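Local coordinates for muramidase (Trichobolus zukalii, PDB 6ZMV), which probably hydrolyses the glycan strands of bacterial peptidoglycan, as a fungal lysozyme (muramidase) of glycoside hydrolase family 25, at residues R129-Y134 with T152-V157; G173-W178 with S192-L197; A71-F76 with V120-T125. One frame throughout, in Å; residues are numbered along the deposited sequence. Where two conformers were deposited one is given.

Interaction 1 (R129-Y134 with T152-V157); sequences RYPMIY and TTCPLV. With SO4 (sulfate ion), chain G.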
loop_
_atom_site.group_PDB
_atom_site.type_symbol
_atom_site.label_atom_id
_atom_site.label_comp_id
_atom_site.label_asym_id
_atom_site.label_seq_id
_atom_site.Cartn_x
_atom_site.Cartn_y
_atom_site.Cartn_z
ATOM N N ARG A 129 -5.825 -7.941 -10.765
ATOM C CA ARG A 129 -6.391 -7.929 -9.430
ATOM C C ARG A 129 -6.485 -6.525 -8.887
ATOM O O ARG A 129 -5.847 -5.589 -9.364
ATOM C CB ARG A 129 -5.676 -8.875 -8.494
ATOM C CG ARG A 129 -4.296 -8.384 -8.145
ATOM C CD ARG A 129 -3.571 -9.436 -7.302
ATOM N NE ARG A 129 -4.216 -9.705 -6.007
ATOM C CZ ARG A 129 -3.748 -10.509 -5.092
ATOM N NH1 ARG A 129 -4.361 -10.618 -3.930
ATOM N NH2 ARG A 129 -2.626 -11.159 -5.324
ATOM N N TYR A 130 -7.347 -6.389 -7.918
ATOM C CA TYR A 130 -7.513 -5.112 -7.222
ATOM C C TYR A 130 -6.281 -4.778 -6.390
ATOM O O TYR A 130 -5.660 -5.667 -5.792
ATOM C CB TYR A 130 -8.770 -5.153 -6.366
ATOM C CG TYR A 130 -10.040 -5.096 -7.190
ATOM C CD1 TYR A 130 -10.406 -3.911 -7.808
ATOM C CD2 TYR A 130 -10.890 -6.176 -7.281
ATOM C CE1 TYR A 130 -11.550 -3.805 -8.557
ATOM C CE2 TYR A 130 -12.064 -6.070 -8.013
ATOM C CZ TYR A 130 -12.395 -4.890 -8.662
ATOM O OH TYR A 130 -13.560 -4.708 -9.389
ATOM N N PRO A 131 -5.952 -3.490 -6.265
ATOM C CA PRO A 131 -4.891 -3.062 -5.387
ATOM C C PRO A 131 -5.373 -3.079 -3.949
ATOM O O PRO A 131 -6.561 -3.049 -3.648
ATOM C CB PRO A 131 -4.602 -1.645 -5.840
ATOM C CG PRO A 131 -5.983 -1.148 -6.265
ATOM C CD PRO A 131 -6.681 -2.349 -6.862
ATOM N N MET A 132 -4.405 -3.014 -3.055
ATOM C CA MET A 132 -4.682 -2.669 -1.644
ATOM C C MET A 132 -4.852 -1.148 -1.542
ATOM O O MET A 132 -4.254 -0.402 -2.348
ATOM C CB MET A 132 -3.535 -3.128 -0.741
ATOM C CG MET A 132 -3.126 -4.571 -0.996
ATOM S SD MET A 132 -2.166 -5.360 0.271
ATOM C CE MET A 132 -0.645 -4.434 0.085
ATOM N N ILE A 133 -5.605 -0.704 -0.553
ATOM C CA ILE A 133 -5.788 0.738 -0.244
ATOM C C ILE A 133 -5.224 0.988 1.132
ATOM O O ILE A 133 -5.722 0.357 2.104
ATOM C CB ILE A 133 -7.232 1.184 -0.364
ATOM C CG1 ILE A 133 -7.694 1.054 -1.818
ATOM C CG2 ILE A 133 -7.387 2.596 0.150
ATOM C CD1 ILE A 133 -9.206 1.291 -1.983
ATOM N N TYR A 134 -4.292 1.920 1.247
ATOM C CA TYR A 134 -3.741 2.400 2.519
ATOM C C TYR A 134 -4.438 3.672 2.901
ATOM O O TYR A 134 -4.560 4.609 2.085
ATOM C CB TYR A 134 -2.232 2.644 2.376
ATOM C CG TYR A 134 -1.597 3.361 3.536
ATOM C CD1 TYR A 134 -1.636 4.741 3.623
ATOM C CD2 TYR A 134 -0.898 2.676 4.505
ATOM C CE1 TYR A 134 -1.012 5.398 4.668
ATOM C CE2 TYR A 134 -0.295 3.332 5.561
ATOM C CZ TYR A 134 -0.345 4.700 5.652
ATOM O OH TYR A 134 0.295 5.353 6.669
ATOM N N THR A 152 -15.392 -4.673 -0.511
ATOM C CA THR A 152 -15.486 -6.067 -0.953
ATOM C C THR A 152 -14.446 -6.462 -1.986
ATOM O O THR A 152 -14.377 -7.606 -2.304
ATOM C CB THR A 152 -16.884 -6.418 -1.486
ATOM O OG1 THR A 152 -17.147 -5.640 -2.652
ATOM C CG2 THR A 152 -17.978 -6.127 -0.480
ATOM N N THR A 153 -13.589 -5.529 -2.392
ATOM C CA THR A 153 -12.663 -5.740 -3.503
ATOM C C THR A 153 -11.205 -5.441 -3.177
ATOM O O THR A 153 -10.350 -6.209 -3.603
ATOM C CB THR A 153 -13.081 -4.904 -4.699
ATOM O OG1 THR A 153 -13.271 -3.545 -4.335
ATOM C CG2 THR A 153 -14.342 -5.462 -5.337
ATOM N N CYS A 154 -10.920 -4.370 -2.451
ATOM C CA CYS A 154 -9.554 -3.913 -2.220
ATOM C C CYS A 154 -9.130 -4.164 -0.809
ATOM O O CYS A 154 -9.752 -3.653 0.123
ATOM C CB CYS A 154 -9.493 -2.429 -2.507
ATOM S SG CYS A 154 -9.890 -1.947 -4.206
ATOM N N PRO A 155 -8.064 -4.959 -0.561
ATOM C CA PRO A 155 -7.615 -5.160 0.820
ATOM C C PRO A 155 -7.243 -3.838 1.479
ATOM O O PRO A 155 -6.631 -2.978 0.836
ATOM C CB PRO A 155 -6.362 -6.003 0.687
ATOM C CG PRO A 155 -6.644 -6.789 -0.602
ATOM C CD PRO A 155 -7.306 -5.778 -1.504
ATOM N N LEU A 156 -7.631 -3.675 2.740
ATOM C CA LEU A 156 -7.363 -2.462 3.528
ATOM C C LEU A 156 -6.040 -2.569 4.243
ATOM O O LEU A 156 -5.800 -3.527 4.997
ATOM C CB LEU A 156 -8.506 -2.242 4.510
ATOM C CG LEU A 156 -8.315 -1.140 5.531
ATOM C CD1 LEU A 156 -8.230 0.234 4.868
ATOM C CD2 LEU A 156 -9.391 -1.171 6.570
ATOM N N VAL A 157 -5.196 -1.559 4.060
ATOM C CA VAL A 157 -3.983 -1.341 4.885
ATOM C C VAL A 157 -4.287 -0.140 5.766
ATOM O O VAL A 157 -4.451 0.976 5.258
ATOM C CB VAL A 157 -2.728 -1.164 4.049
ATOM C CG1 VAL A 157 -1.506 -1.048 4.935
ATOM C CG2 VAL A 157 -2.585 -2.322 3.042
HETATM S S SO4 G . -8.858 -9.969 -6.953
HETATM O O1 SO4 G . -9.143 -8.846 -7.815
HETATM O O2 SO4 G . -7.900 -9.456 -6.027
HETATM O O3 SO4 G . -10.083 -10.308 -6.264
HETATM O O4 SO4 G . -8.302 -11.101 -7.660
#

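Interaction 2 (G173-W178 with S192-L197); sequences GYQTIW and SFNGSL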
loop_
_atom_site.group_PDB
_atom_site.type_symbol
_atom_site.label_atom_id
_atom_site.label_comp_id
_atom_site.label_asym_id
_atom_site.label_seq_id
_atom_site.Cartn_x
_atom_site.Cartn_y
_atom_site.Cartn_z
ATOM N N GLY A 173 -14.380 -5.263 6.592
ATOM C CA GLY A 173 -14.649 -6.075 7.832
ATOM C C GLY A 173 -13.516 -5.924 8.884
ATOM O O GLY A 173 -13.656 -6.137 10.085
ATOM N N TYR A 174 -12.359 -5.742 8.356
ATOM C CA TYR A 174 -11.070 -5.894 9.029
ATOM C C TYR A 174 -10.038 -5.301 8.101
ATOM O O TYR A 174 -10.239 -5.202 6.887
ATOM C CB TYR A 174 -10.718 -7.366 9.311
ATOM C CG TYR A 174 -10.871 -8.229 8.082
ATOM C CD1 TYR A 174 -12.083 -8.785 7.714
ATOM C CD2 TYR A 174 -9.783 -8.441 7.262
ATOM C CE1 TYR A 174 -12.201 -9.494 6.544
ATOM C CE2 TYR A 174 -9.904 -9.117 6.063
ATOM C CZ TYR A 174 -11.113 -9.655 5.707
ATOM O OH TYR A 174 -11.216 -10.358 4.552
ATOM N N GLN A 175 -8.915 -4.909 8.691
ATOM C CA GLN A 175 -7.718 -4.540 7.910
ATOM C C GLN A 175 -6.982 -5.826 7.526
ATOM O O GLN A 175 -6.858 -6.748 8.321
ATOM C CB GLN A 175 -6.825 -3.615 8.736
ATOM C CG GLN A 175 -5.830 -4.269 9.695
ATOM C CD GLN A 175 -6.356 -5.018 10.892
ATOM O OE1 GLN A 175 -5.562 -5.701 11.616
ATOM N NE2 GLN A 175 -7.601 -4.850 11.176
ATOM N N THR A 176 -6.462 -5.851 6.319
ATOM C CA THR A 176 -5.547 -6.901 5.862
ATOM C C THR A 176 -4.154 -6.700 6.467
ATOM O O THR A 176 -3.472 -7.687 6.846
ATOM C CB THR A 176 -5.594 -6.997 4.347
ATOM O OG1 THR A 176 -6.905 -7.383 3.949
ATOM C CG2 THR A 176 -4.589 -7.965 3.812
ATOM N N ILE A 177 -3.691 -5.479 6.497
ATOM C CA ILE A 177 -2.395 -5.094 7.085
ATOM C C ILE A 177 -2.669 -3.906 7.991
ATOM O O ILE A 177 -3.441 -3.019 7.620
ATOM C CB ILE A 177 -1.316 -4.833 6.010
ATOM C CG1 ILE A 177 -1.043 -6.072 5.154
ATOM C CG2 ILE A 177 -0.031 -4.260 6.610
ATOM C CD1 ILE A 177 -0.309 -5.815 3.859
ATOM N N TRP A 178 -2.000 -3.861 9.131
ATOM C CA TRP A 178 -1.977 -2.733 10.068
ATOM C C TRP A 178 -0.596 -2.103 10.071
ATOM O O TRP A 178 0.382 -2.794 10.401
ATOM C CB TRP A 178 -2.342 -3.287 11.432
ATOM C CG TRP A 178 -2.342 -2.339 12.576
ATOM C CD1 TRP A 178 -2.430 -0.987 12.584
ATOM C CD2 TRP A 178 -2.233 -2.718 13.945
ATOM N NE1 TRP A 178 -2.427 -0.491 13.861
ATOM C CE2 TRP A 178 -2.298 -1.541 14.728
ATOM C CE3 TRP A 178 -2.071 -3.954 14.590
ATOM C CZ2 TRP A 178 -2.147 -1.575 16.115
ATOM C CZ3 TRP A 178 -2.017 -3.981 15.965
ATOM C CH2 TRP A 178 -2.076 -2.809 16.720
ATOM N N SER A 192 1.928 -5.138 10.224
ATOM C CA SER A 192 1.528 -6.485 10.665
ATOM C C SER A 192 0.385 -7.003 9.789
ATOM O O SER A 192 -0.658 -6.321 9.678
ATOM C CB SER A 192 1.074 -6.439 12.116
ATOM O OG SER A 192 0.772 -7.737 12.603
ATOM N N PHE A 193 0.603 -8.139 9.176
ATOM C CA PHE A 193 -0.449 -8.771 8.387
ATOM C C PHE A 193 -1.397 -9.534 9.310
ATOM O O PHE A 193 -0.959 -10.206 10.236
ATOM C CB PHE A 193 0.187 -9.694 7.367
ATOM C CG PHE A 193 -0.781 -10.613 6.677
ATOM C CD1 PHE A 193 -1.547 -10.149 5.619
ATOM C CD2 PHE A 193 -0.977 -11.908 7.141
ATOM C CE1 PHE A 193 -2.484 -10.952 5.007
ATOM C CE2 PHE A 193 -1.952 -12.708 6.553
ATOM C CZ PHE A 193 -2.663 -12.238 5.475
ATOM N N ASN A 194 -2.672 -9.430 8.986
ATOM C CA ASN A 194 -3.775 -10.038 9.777
ATOM C C ASN A 194 -3.985 -11.515 9.423
ATOM O O ASN A 194 -4.800 -11.867 8.576
ATOM C CB ASN A 194 -5.002 -9.195 9.517
ATOM C CG ASN A 194 -6.188 -9.525 10.395
ATOM O OD1 ASN A 194 -6.208 -10.598 10.978
ATOM N ND2 ASN A 194 -7.203 -8.693 10.463
ATOM N N GLY A 195 -3.296 -12.345 10.137
ATOM C CA GLY A 195 -3.303 -13.789 9.891
ATOM C C GLY A 195 -1.919 -14.384 9.779
ATOM O O GLY A 195 -0.926 -13.743 10.115
ATOM N N SER A 196 -1.890 -15.604 9.355
ATOM C CA SER A 196 -0.655 -16.415 9.403
ATOM C C SER A 196 0.174 -16.244 8.107
ATOM O O SER A 196 -0.313 -15.686 7.127
ATOM C CB SER A 196 -1.004 -17.892 9.561
ATOM O OG SER A 196 -1.505 -18.417 8.356
ATOM N N LEU A 197 1.422 -16.751 8.121
ATOM C CA LEU A 197 2.246 -16.667 6.917
ATOM C C LEU A 197 1.575 -17.440 5.758
ATOM O O LEU A 197 1.655 -16.992 4.612
ATOM C CB LEU A 197 3.623 -17.245 7.215
ATOM C CG LEU A 197 4.616 -17.181 6.063
ATOM C CD1 LEU A 197 4.776 -15.782 5.462
ATOM C CD2 LEU A 197 5.951 -17.721 6.514
HETATM O O HOH W 1 -2.916 -6.710 11.270
#

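Interaction 3 (A71-F76 with V120-T125); sequences AQADFF and VNRYKT. With SO4 (sulfate ion), chain G.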
loop_
_atom_site.group_PDB
_atom_site.type_symbol
_atom_site.label_atom_id
_atom_site.label_comp_id
_atom_site.label_asym_id
_atom_site.label_seq_id
_atom_site.Cartn_x
_atom_site.Cartn_y
_atom_site.Cartn_z
ATOM N N ALA A 71 -4.607 7.675 -14.902
ATOM C CA ALA A 71 -3.251 8.046 -15.344
ATOM C C ALA A 71 -2.231 7.624 -14.278
ATOM O O ALA A 71 -1.139 7.166 -14.610
ATOM C CB ALA A 71 -3.187 9.509 -15.595
ATOM N N GLN A 72 -2.564 7.804 -13.010
ATOM C CA GLN A 72 -1.634 7.400 -11.938
ATOM C C GLN A 72 -1.548 5.873 -11.800
ATOM O O GLN A 72 -0.433 5.387 -11.553
ATOM C CB GLN A 72 -2.011 8.126 -10.658
ATOM C CG GLN A 72 -1.478 9.543 -10.695
ATOM C CD GLN A 72 -1.754 10.381 -9.473
ATOM O OE1 GLN A 72 -1.522 10.002 -8.326
ATOM N NE2 GLN A 72 -2.201 11.610 -9.715
ATOM N N ALA A 73 -2.625 5.154 -12.024
ATOM C CA ALA A 73 -2.532 3.687 -12.045
ATOM C C ALA A 73 -1.627 3.216 -13.184
ATOM O O ALA A 73 -0.818 2.320 -12.963
ATOM C CB ALA A 73 -3.888 3.038 -12.149
ATOM N N ASP A 74 -1.705 3.851 -14.351
ATOM C CA ASP A 74 -0.851 3.437 -15.483
ATOM C C ASP A 74 0.617 3.675 -15.098
ATOM O O ASP A 74 1.496 2.834 -15.343
ATOM C CB ASP A 74 -1.149 4.298 -16.715
ATOM C CG ASP A 74 -2.385 3.899 -17.466
ATOM O OD1 ASP A 74 -2.911 2.834 -17.200
ATOM O OD2 ASP A 74 -2.811 4.708 -18.320
ATOM N N PHE A 75 0.900 4.847 -14.527
ATOM C CA PHE A 75 2.265 5.238 -14.162
ATOM C C PHE A 75 2.836 4.287 -13.111
ATOM O O PHE A 75 3.959 3.805 -13.233
ATOM C CB PHE A 75 2.257 6.705 -13.721
ATOM C CG PHE A 75 3.610 7.211 -13.348
ATOM C CD1 PHE A 75 4.631 7.288 -14.288
ATOM C CD2 PHE A 75 3.831 7.739 -12.090
ATOM C CE1 PHE A 75 5.860 7.801 -13.909
ATOM C CE2 PHE A 75 5.074 8.196 -11.698
ATOM C CZ PHE A 75 6.076 8.221 -12.610
ATOM N N PHE A 76 2.063 4.016 -12.083
ATOM C CA PHE A 76 2.455 3.057 -11.022
ATOM C C PHE A 76 2.763 1.688 -11.636
ATOM O O PHE A 76 3.775 1.075 -11.358
ATOM C CB PHE A 76 1.358 2.984 -9.999
ATOM C CG PHE A 76 1.523 1.942 -8.934
ATOM C CD1 PHE A 76 2.674 1.839 -8.194
ATOM C CD2 PHE A 76 0.480 1.091 -8.666
ATOM C CE1 PHE A 76 2.776 0.907 -7.186
ATOM C CE2 PHE A 76 0.562 0.151 -7.626
ATOM C CZ PHE A 76 1.722 0.098 -6.873
ATOM N N VAL A 120 -8.374 2.275 -8.947
ATOM C CA VAL A 120 -8.575 0.858 -8.542
ATOM C C VAL A 120 -8.938 -0.022 -9.745
ATOM O O VAL A 120 -8.354 -1.120 -9.905
ATOM C CB VAL A 120 -9.654 0.801 -7.447
ATOM C CG1 VAL A 120 -10.297 -0.566 -7.300
ATOM C CG2 VAL A 120 -9.150 1.334 -6.121
ATOM N N ASN A 121 -9.870 0.444 -10.552
ATOM C CA ASN A 121 -10.341 -0.339 -11.688
ATOM C C ASN A 121 -9.280 -0.350 -12.768
ATOM O O ASN A 121 -9.095 -1.389 -13.416
ATOM C CB ASN A 121 -11.683 0.184 -12.187
ATOM C CG ASN A 121 -12.806 -0.236 -11.255
ATOM O OD1 ASN A 121 -13.088 -1.429 -11.113
ATOM N ND2 ASN A 121 -13.424 0.722 -10.586
ATOM N N ARG A 122 -8.575 0.744 -13.024
ATOM C CA ARG A 122 -7.465 0.701 -13.996
ATOM C C ARG A 122 -6.412 -0.310 -13.549
ATOM O O ARG A 122 -5.938 -1.124 -14.382
ATOM C CB ARG A 122 -6.851 2.078 -14.145
ATOM C CG ARG A 122 -5.878 2.191 -15.287
ATOM C CD ARG A 122 -6.457 1.810 -16.627
ATOM N NE ARG A 122 -5.516 2.151 -17.664
ATOM C CZ ARG A 122 -5.844 2.311 -18.923
ATOM N NH1 ARG A 122 -7.075 2.121 -19.347
ATOM N NH2 ARG A 122 -4.902 2.630 -19.777
ATOM N N TYR A 123 -6.051 -0.309 -12.274
ATOM C CA TYR A 123 -5.059 -1.268 -11.765
ATOM C C TYR A 123 -5.549 -2.709 -11.938
ATOM O O TYR A 123 -4.731 -3.585 -12.324
ATOM C CB TYR A 123 -4.697 -0.931 -10.310
ATOM C CG TYR A 123 -3.571 -1.796 -9.809
ATOM C CD1 TYR A 123 -2.267 -1.409 -10.051
ATOM C CD2 TYR A 123 -3.826 -3.015 -9.162
ATOM C CE1 TYR A 123 -1.225 -2.237 -9.674
ATOM C CE2 TYR A 123 -2.783 -3.826 -8.765
ATOM C CZ TYR A 123 -1.469 -3.457 -9.060
ATOM O OH TYR A 123 -0.414 -4.268 -8.598
ATOM N N LYS A 124 -6.823 -2.960 -11.689
ATOM C CA LYS A 124 -7.412 -4.274 -11.875
ATOM C C LYS A 124 -7.271 -4.749 -13.314
ATOM O O LYS A 124 -6.886 -5.913 -13.518
ATOM C CB LYS A 124 -8.877 -4.225 -11.443
ATOM C CG LYS A 124 -9.774 -5.416 -11.746
ATOM C CD LYS A 124 -9.500 -6.591 -10.947
ATOM C CE LYS A 124 -10.540 -7.651 -11.213
ATOM N NZ LYS A 124 -10.110 -8.946 -10.624
ATOM N N THR A 125 -7.603 -3.921 -14.301
ATOM C CA THR A 125 -7.488 -4.412 -15.688
ATOM C C THR A 125 -6.036 -4.615 -16.052
ATOM O O THR A 125 -5.747 -5.541 -16.818
ATOM C CB THR A 125 -8.236 -3.534 -16.685
ATOM O OG1 THR A 125 -8.392 -4.316 -17.866
ATOM C CG2 THR A 125 -7.570 -2.212 -16.952
HETATM S S SO4 G . -8.858 -9.969 -6.953
HETATM O O1 SO4 G . -9.143 -8.846 -7.815
HETATM O O2 SO4 G . -7.900 -9.456 -6.027
HETATM O O3 SO4 G . -10.083 -10.308 -6.264
HETATM O O4 SO4 G . -8.302 -11.101 -7.660
#

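Interaction 1 (R129-Y134 with T152-V157)
Thr153 sets its CB over one face of the Tyr130 ring, 3.7 Å from the ring centroid and 16° off the ring normal, a CH-pi contact displaced toward the rim atoms CD2 and CE2. Its methyl CG2 lies anti to the carbonyl carbon and reaches CE2 of Tyr130 at 3.6 Å. Cys154 carries SG anti to the carbonyl carbon (chi1 -62°), set obliquely to the same ring 5.0 Å from the centroid, in a sulfur-aromatic contact; its CB meets Ile133 CD1 at 3.8 Å. A sulfate ion, probably from the crystallisation liquor, accepts a hydrogen bond from Tyr130 N.

Beyond the prolines the segments become parallel strands. Ile133 N donates to Pro155 O at 2.9 Å, and Ile133 O receives Val157 N at 2.8 Å, so both polar backbone atoms of Ile133 are used by residues 155-157. The carbonyl O of Pro131 is buried without a partner. The Met132 side chain crosses Pro155 at about a right angle, its CG 3.9 Å from Pro155 CB, while its CB, SD and CE gather about Val157 CG2. The other methyl of Val157, CG1, meets the edge of the Tyr134 ring at CD2, 3.8 Å away; the Tyr134 hydroxyl is bonded to Gln179 and to a glycerol.

Strands 132-136 and 156-159 are thus joined as the two strands of a beta-alpha-beta unit whose connection includes helix 137-144. Strand 93-95 pairs with the other edge of 132-136, and Val120 of helix 109-127 packs on Tyr130 and Cys154.

Interaction 2 (G173-W178 with S192-L197)
Asn194 turns CG anti to its backbone N (chi1 -171°), with a chi2 of -18°, and its ND2 donates to Gln175 O at 2.9 Å, nearly in line with the carbonyl, the acceptor lying close to the Asn194 amide plane. The Gln175 chain, bent at chi2 (-67°), turns CD back and crosses the Asn194 side chain at about a right angle, OE1 3.6 Å from Asn194 ND2; this OE1 accepts from a water that also donates to Ser192 O, bridging the segments.

Backbone bonds complete the join. Asn194 N donates to Thr176 O at 2.9 Å, and Trp178 and Ser192 form a hydrogen-bonded antiparallel pair, bonded N to O in both directions. Ile177 and Phe193 are the non-hydrogen-bonded pair between. Phe193 CD1 lies 3.4 Å from Thr176 O, and Ile177 CG1 comes to the ring edge at CD1, 4.1 Å away. Thr176 CG2 meets the neighbouring rim atom, Phe193 CE1, at 3.8 Å.

Phe193 also packs on Leu200 and Leu203 of helix 197-205. Asn194, at the centre of an inverse gamma turn, continues the bonding just beyond the beta hairpin 177-181/189-193, whose antiparallel strands belong to the curled, otherwise largely parallel sheet of the family 25 barrel.

Interaction 3 (A71-F76 with V120-T125)
Asp74 OD1 and Arg122 NE form a salt bridge between two helices in the conformer described, the N-H of NE pointing at the oxygen over 2.7 Å with an angle of 166°. OD1 is met on its syn side and lies in the plane of the guanidinium, at its edge. Arg122 NH2 adds two weak, long bonds, to Asp74 OD1 and OD2, both at 3.3 Å, so NE carries the stronger link. The carboxylate and guanidinium planes are 49° apart, a twist that fits this uneven grip. Arg122 CG stands anti to the backbone N and the chain bends at chi2, and NE beyond it comes to the carboxylate. An alanine in place of Asp74 would probably leave the Arg122 guanidinium without this mate and its end freer to turn.

Below the charged pair the contact is apolar. Ala73 CB touches Arg122 CB at 3.7 Å, and the two helix segments pass with axes 8.4 Å apart at 39°. Phe76 CE2 reaches Tyr123 CE1 at 3.6 Å; the rings form an offset pair with little overlap. The Tyr123 hydroxyl is satisfied elsewhere, by Gly81 O and Gly92 N, and Phe119 of the same helix covers Ala73 and Phe76. On another side of helix 109-127, Lys124 NZ donates to a sulfate oxygen and to Gly128 O.

The chemistry is divided: an ion pair joins the helices at the partly exposed Asp74 and Arg122, while Ala73, Phe76 and Tyr123 bury carbon against carbon, with the one phenolic oxygen tied to backbone atoms beyond the two helices.

Overall arrangement
Along the chain the three contacts close in series: interaction 3 first, then interaction 1, then interaction 2. Interactions 1 and 2 have centres about 12 Å apart and share one sheet, in which strands 156-159 and 177-181 are neighbours; Leu156 O probably accepts hydrogen bonds from Thr176 N and Ile177 N. Interaction 3 lies on the helical layer, about 13 Å from interaction 1 between centres, and meets it where Val120 and Tyr123 pack against residues 129-131 and Cys154. One sulfate touches both. Interactions 2 and 3, about 24 Å apart between centres, lie on opposite sides of the chain's centre. Interactions 1 and 2 join consecutive barrel strands, and interaction 3 pairs two helices outside them.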